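CDP-4-keto-6-deoxy-D-glucose-3-dehydrase (Yersinia pseudotuberculosis, PDB 3BB8) acts as the pyridoxal-phosphate-dependent E1 dehydrase that removes the 3-hydroxyl of CDP-4-keto-6-deoxy-D-glucose, probably in lipopolysaccharide deoxysugar biosynthesis. Local coordinates at the interface of chains A and B. Numbering follows the deposited sequence. Chains: chain A/B, CDP-4-keto-6-deoxy-D-glucose-3-dehydrase.

The interface of chains A and B. Residues chain A 91, 129, 285-287, 289; chain B 88, 91, 129, 287, 289.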
ATOM      1  N   LEU A  91      -1.156  -2.981  -9.613  1.00 20.45           N
ATOM      2  CA  LEU A  91      -2.580  -2.776  -9.318  1.00 22.22           C
ATOM      3  C   LEU A  91      -3.097  -1.448  -9.871  1.00 23.90           C
ATOM      4  O   LEU A  91      -4.150  -1.407 -10.507  1.00 23.48           O
ATOM      5  CB  LEU A  91      -2.830  -2.812  -7.809  1.00 25.08           C
ATOM      6  CG  LEU A  91      -4.288  -2.581  -7.386  1.00 25.82           C
ATOM      7  CD1 LEU A  91      -5.185  -3.636  -8.016  1.00 25.19           C
ATOM      8  CD2 LEU A  91      -4.397  -2.625  -5.869  1.00 28.10           C
ATOM      9  N   GLN A 129      -8.659  -8.965  -9.984  1.00 31.62           N
ATOM     10  CA  GLN A 129      -9.231  -8.123  -8.942  1.00 30.41           C
ATOM     11  C   GLN A 129     -10.109  -7.004  -9.499  1.00 30.71           C
ATOM     12  O   GLN A 129     -10.840  -6.358  -8.761  1.00 31.48           O
ATOM     13  CB  GLN A 129      -8.109  -7.582  -8.059  1.00 28.45           C
ATOM     14  CG  GLN A 129      -7.339  -8.707  -7.360  1.00 28.49           C
ATOM     15  CD  GLN A 129      -6.035  -8.245  -6.729  1.00 27.06           C
ATOM     16  OE1 GLN A 129      -5.246  -7.527  -7.356  1.00 23.35           O
ATOM     17  NE2 GLN A 129      -5.797  -8.665  -5.483  1.00 27.28           N
ATOM     18  N   LEU A 285     -12.929   5.029  -8.046  1.00 29.99           N
ATOM     19  CA  LEU A 285     -13.026   4.013  -7.001  1.00 29.59           C
ATOM     20  C   LEU A 285     -11.563   3.826  -6.585  1.00 29.75           C
ATOM     21  O   LEU A 285     -10.855   2.947  -7.097  1.00 30.58           O
ATOM     22  CB  LEU A 285     -13.585   2.722  -7.605  1.00 29.16           C
ATOM     23  CG  LEU A 285     -13.909   1.551  -6.683  1.00 30.81           C
ATOM     24  CD1 LEU A 285     -14.961   1.974  -5.670  1.00 28.78           C
ATOM     25  CD2 LEU A 285     -14.412   0.376  -7.524  1.00 33.23           C
ATOM     26  N   GLY A 286     -11.110   4.663  -5.660  1.00 30.14           N
ATOM     27  CA  GLY A 286      -9.720   4.622  -5.258  1.00 29.24           C
ATOM     28  C   GLY A 286      -9.288   3.847  -4.033  1.00 28.66           C
ATOM     29  O   GLY A 286     -10.077   3.180  -3.357  1.00 27.92           O
ATOM     30  N   TYR A 287      -7.987   3.959  -3.781  1.00 28.30           N
ATOM     31  CA  TYR A 287      -7.285   3.323  -2.670  1.00 27.57           C
ATOM     32  C   TYR A 287      -6.474   4.428  -2.026  1.00 26.56           C
ATOM     33  O   TYR A 287      -6.693   5.603  -2.279  1.00 27.95           O
ATOM     34  CB  TYR A 287      -6.263   2.299  -3.185  1.00 24.24           C
ATOM     35  CG  TYR A 287      -6.816   1.186  -4.029  1.00 22.60           C
ATOM     36  CD1 TYR A 287      -6.948   1.327  -5.409  1.00 22.35           C
ATOM     37  CD2 TYR A 287      -7.226  -0.010  -3.442  1.00 22.23           C
ATOM     38  CE1 TYR A 287      -7.482   0.296  -6.185  1.00 24.21           C
ATOM     39  CE2 TYR A 287      -7.756  -1.032  -4.196  1.00 25.54           C
ATOM     40  CZ  TYR A 287      -7.885  -0.877  -5.565  1.00 24.87           C
ATOM     41  OH  TYR A 287      -8.434  -1.899  -6.294  1.00 28.80           O
ATOM     42  N   LEU A 289      -2.672   4.109  -1.716  1.00 26.50           N
ATOM     43  CA  LEU A 289      -1.359   3.513  -1.868  1.00 25.96           C
ATOM     44  C   LEU A 289      -0.156   4.440  -2.027  1.00 26.79           C
ATOM     45  O   LEU A 289       0.545   4.392  -3.041  1.00 28.46           O
ATOM     46  CB  LEU A 289      -1.514   2.611  -3.093  1.00 23.73           C
ATOM     47  CG  LEU A 289      -2.647   1.577  -2.980  1.00 24.05           C
ATOM     48  CD1 LEU A 289      -2.997   1.027  -4.360  1.00 21.80           C
ATOM     49  CD2 LEU A 289      -2.232   0.459  -2.041  1.00 18.49           C
TER
ATOM     50  N   SER B  88      -5.926   0.868   3.093  1.00 18.85           N
ATOM     51  CA  SER B  88      -5.401  -0.467   2.844  1.00 20.07           C
ATOM     52  C   SER B  88      -5.913  -1.442   3.905  1.00 20.24           C
ATOM     53  O   SER B  88      -6.227  -2.595   3.588  1.00 20.80           O
ATOM     54  CB  SER B  88      -3.866  -0.462   2.828  1.00 21.24           C
ATOM     55  OG  SER B  88      -3.402  -0.076   1.547  1.00 20.91           O
ATOM     56  N   LEU B  91      -9.385  -2.428   3.090  1.00 22.31           N
ATOM     57  CA  LEU B  91      -9.364  -3.363   1.957  1.00 24.09           C
ATOM     58  C   LEU B  91      -9.011  -4.781   2.418  1.00 24.85           C
ATOM     59  O   LEU B  91      -9.696  -5.750   2.074  1.00 23.80           O
ATOM     60  CB  LEU B  91      -8.351  -2.896   0.912  1.00 26.09           C
ATOM     61  CG  LEU B  91      -8.094  -3.728  -0.349  1.00 27.00           C
ATOM     62  CD1 LEU B  91      -9.395  -3.979  -1.083  1.00 28.32           C
ATOM     63  CD2 LEU B  91      -7.111  -2.991  -1.249  1.00 26.67           C
ATOM     64  N   GLN B 129     -14.951  -3.048  -4.790  1.00 30.07           N
ATOM     65  CA  GLN B 129     -13.741  -3.597  -5.391  1.00 29.48           C
ATOM     66  C   GLN B 129     -13.673  -5.118  -5.300  1.00 29.44           C
ATOM     67  O   GLN B 129     -12.873  -5.751  -5.978  1.00 32.68           O
ATOM     68  CB  GLN B 129     -12.513  -2.949  -4.736  1.00 25.04           C
ATOM     69  CG  GLN B 129     -12.483  -1.437  -4.960  1.00 22.77           C
ATOM     70  CD  GLN B 129     -11.452  -0.708  -4.133  1.00 23.68           C
ATOM     71  OE1 GLN B 129     -11.274  -0.982  -2.930  1.00 24.83           O
ATOM     72  NE2 GLN B 129     -10.779   0.254  -4.759  1.00 25.18           N
ATOM     73  N   TYR B 287      -2.106  -9.058  -2.463  1.00 23.55           N
ATOM     74  CA  TYR B 287      -1.492  -7.768  -2.788  1.00 24.94           C
ATOM     75  C   TYR B 287      -0.168  -7.746  -2.035  1.00 25.03           C
ATOM     76  O   TYR B 287       0.244  -8.750  -1.465  1.00 25.52           O
ATOM     77  CB  TYR B 287      -2.324  -6.596  -2.223  1.00 24.84           C
ATOM     78  CG  TYR B 287      -3.789  -6.525  -2.609  1.00 27.25           C
ATOM     79  CD1 TYR B 287      -4.748  -7.279  -1.942  1.00 28.93           C
ATOM     80  CD2 TYR B 287      -4.211  -5.701  -3.649  1.00 30.66           C
ATOM     81  CE1 TYR B 287      -6.098  -7.218  -2.304  1.00 29.82           C
ATOM     82  CE2 TYR B 287      -5.549  -5.631  -4.020  1.00 32.15           C
ATOM     83  CZ  TYR B 287      -6.486  -6.392  -3.346  1.00 31.75           C
ATOM     84  OH  TYR B 287      -7.801  -6.332  -3.734  1.00 29.96           O
ATOM     85  N   LEU B 289       0.851  -5.142   0.586  1.00 26.02           N
ATOM     86  CA  LEU B 289       0.485  -3.954   1.327  1.00 25.85           C
ATOM     87  C   LEU B 289       1.227  -3.868   2.654  1.00 26.63           C
ATOM     88  O   LEU B 289       0.630  -3.619   3.702  1.00 27.08           O
ATOM     89  CB  LEU B 289      -1.031  -3.947   1.538  1.00 24.41           C
ATOM     90  CG  LEU B 289      -1.779  -3.820   0.207  1.00 24.35           C
ATOM     91  CD1 LEU B 289      -3.251  -4.133   0.369  1.00 22.51           C
ATOM     92  CD2 LEU B 289      -1.582  -2.414  -0.330  1.00 21.21           C
TER
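A:Tyr287 and B:Gln129 meet end to end across the interface, and B:Tyr287 and A:Gln129 repeat the pairing about the two-fold axis. The protein has the aspartate aminotransferase fold of the DegT/DnrJ/EryC1 family, in which dimers are the rule, so this patch probably belongs to the working dimer. Tyrosine suits the place because it offers a broad, polarisable face. The amide of B:Gln129 lies over that face with its plane turned only 22° from the ring, and its NE2 sits 3.2 Å from CZ of A:Tyr287, above the plane and toward the rim rather than over the centre. Glutamine suits the other side because its long arm, extended beyond CG, carries the flat amide from the end of helix 121-129 across to the neighbour. The opposite face of the A:Tyr287 ring takes CD2 of its own chain's A:Leu91, 3.9 Å above the plane, so amide and methyl clasp the ring and should limit its tilting. Leucine also works across the interface: B:Leu91, with CG anti to the backbone N (chi1 178°), brings CD2 from helix 86-96 to the CD2-CE2 side of the ring, 3.6 Å from CE2 of A:Tyr287. Close to the axis A:Leu289 and B:Leu289 cross obliquely, their CD2 methyls meeting at 3.4 Å, a compact apolar contact of two identical branched groups. Beside this pair B:Ser88 adds a slight touch, its small hydroxyl OG 3.8 Å from CD2 of A:Leu289. The flank of the patch appears looser, for A:Leu285 and A:Gly286 bury little (15 and 3 Å²). There A:Leu285 runs antiparallel beside B:Gln129, CD2 lying 3.7 Å from CG, the aliphatic stem of the glutamine. NE2 of B:Gln129 also gives a weak, bent hydrogen bond to the carbonyl O of A:Gly286, at 3.3 Å and 133° at the hydrogen. Glycine, having no side chain, puts no bulk beside this carbonyl.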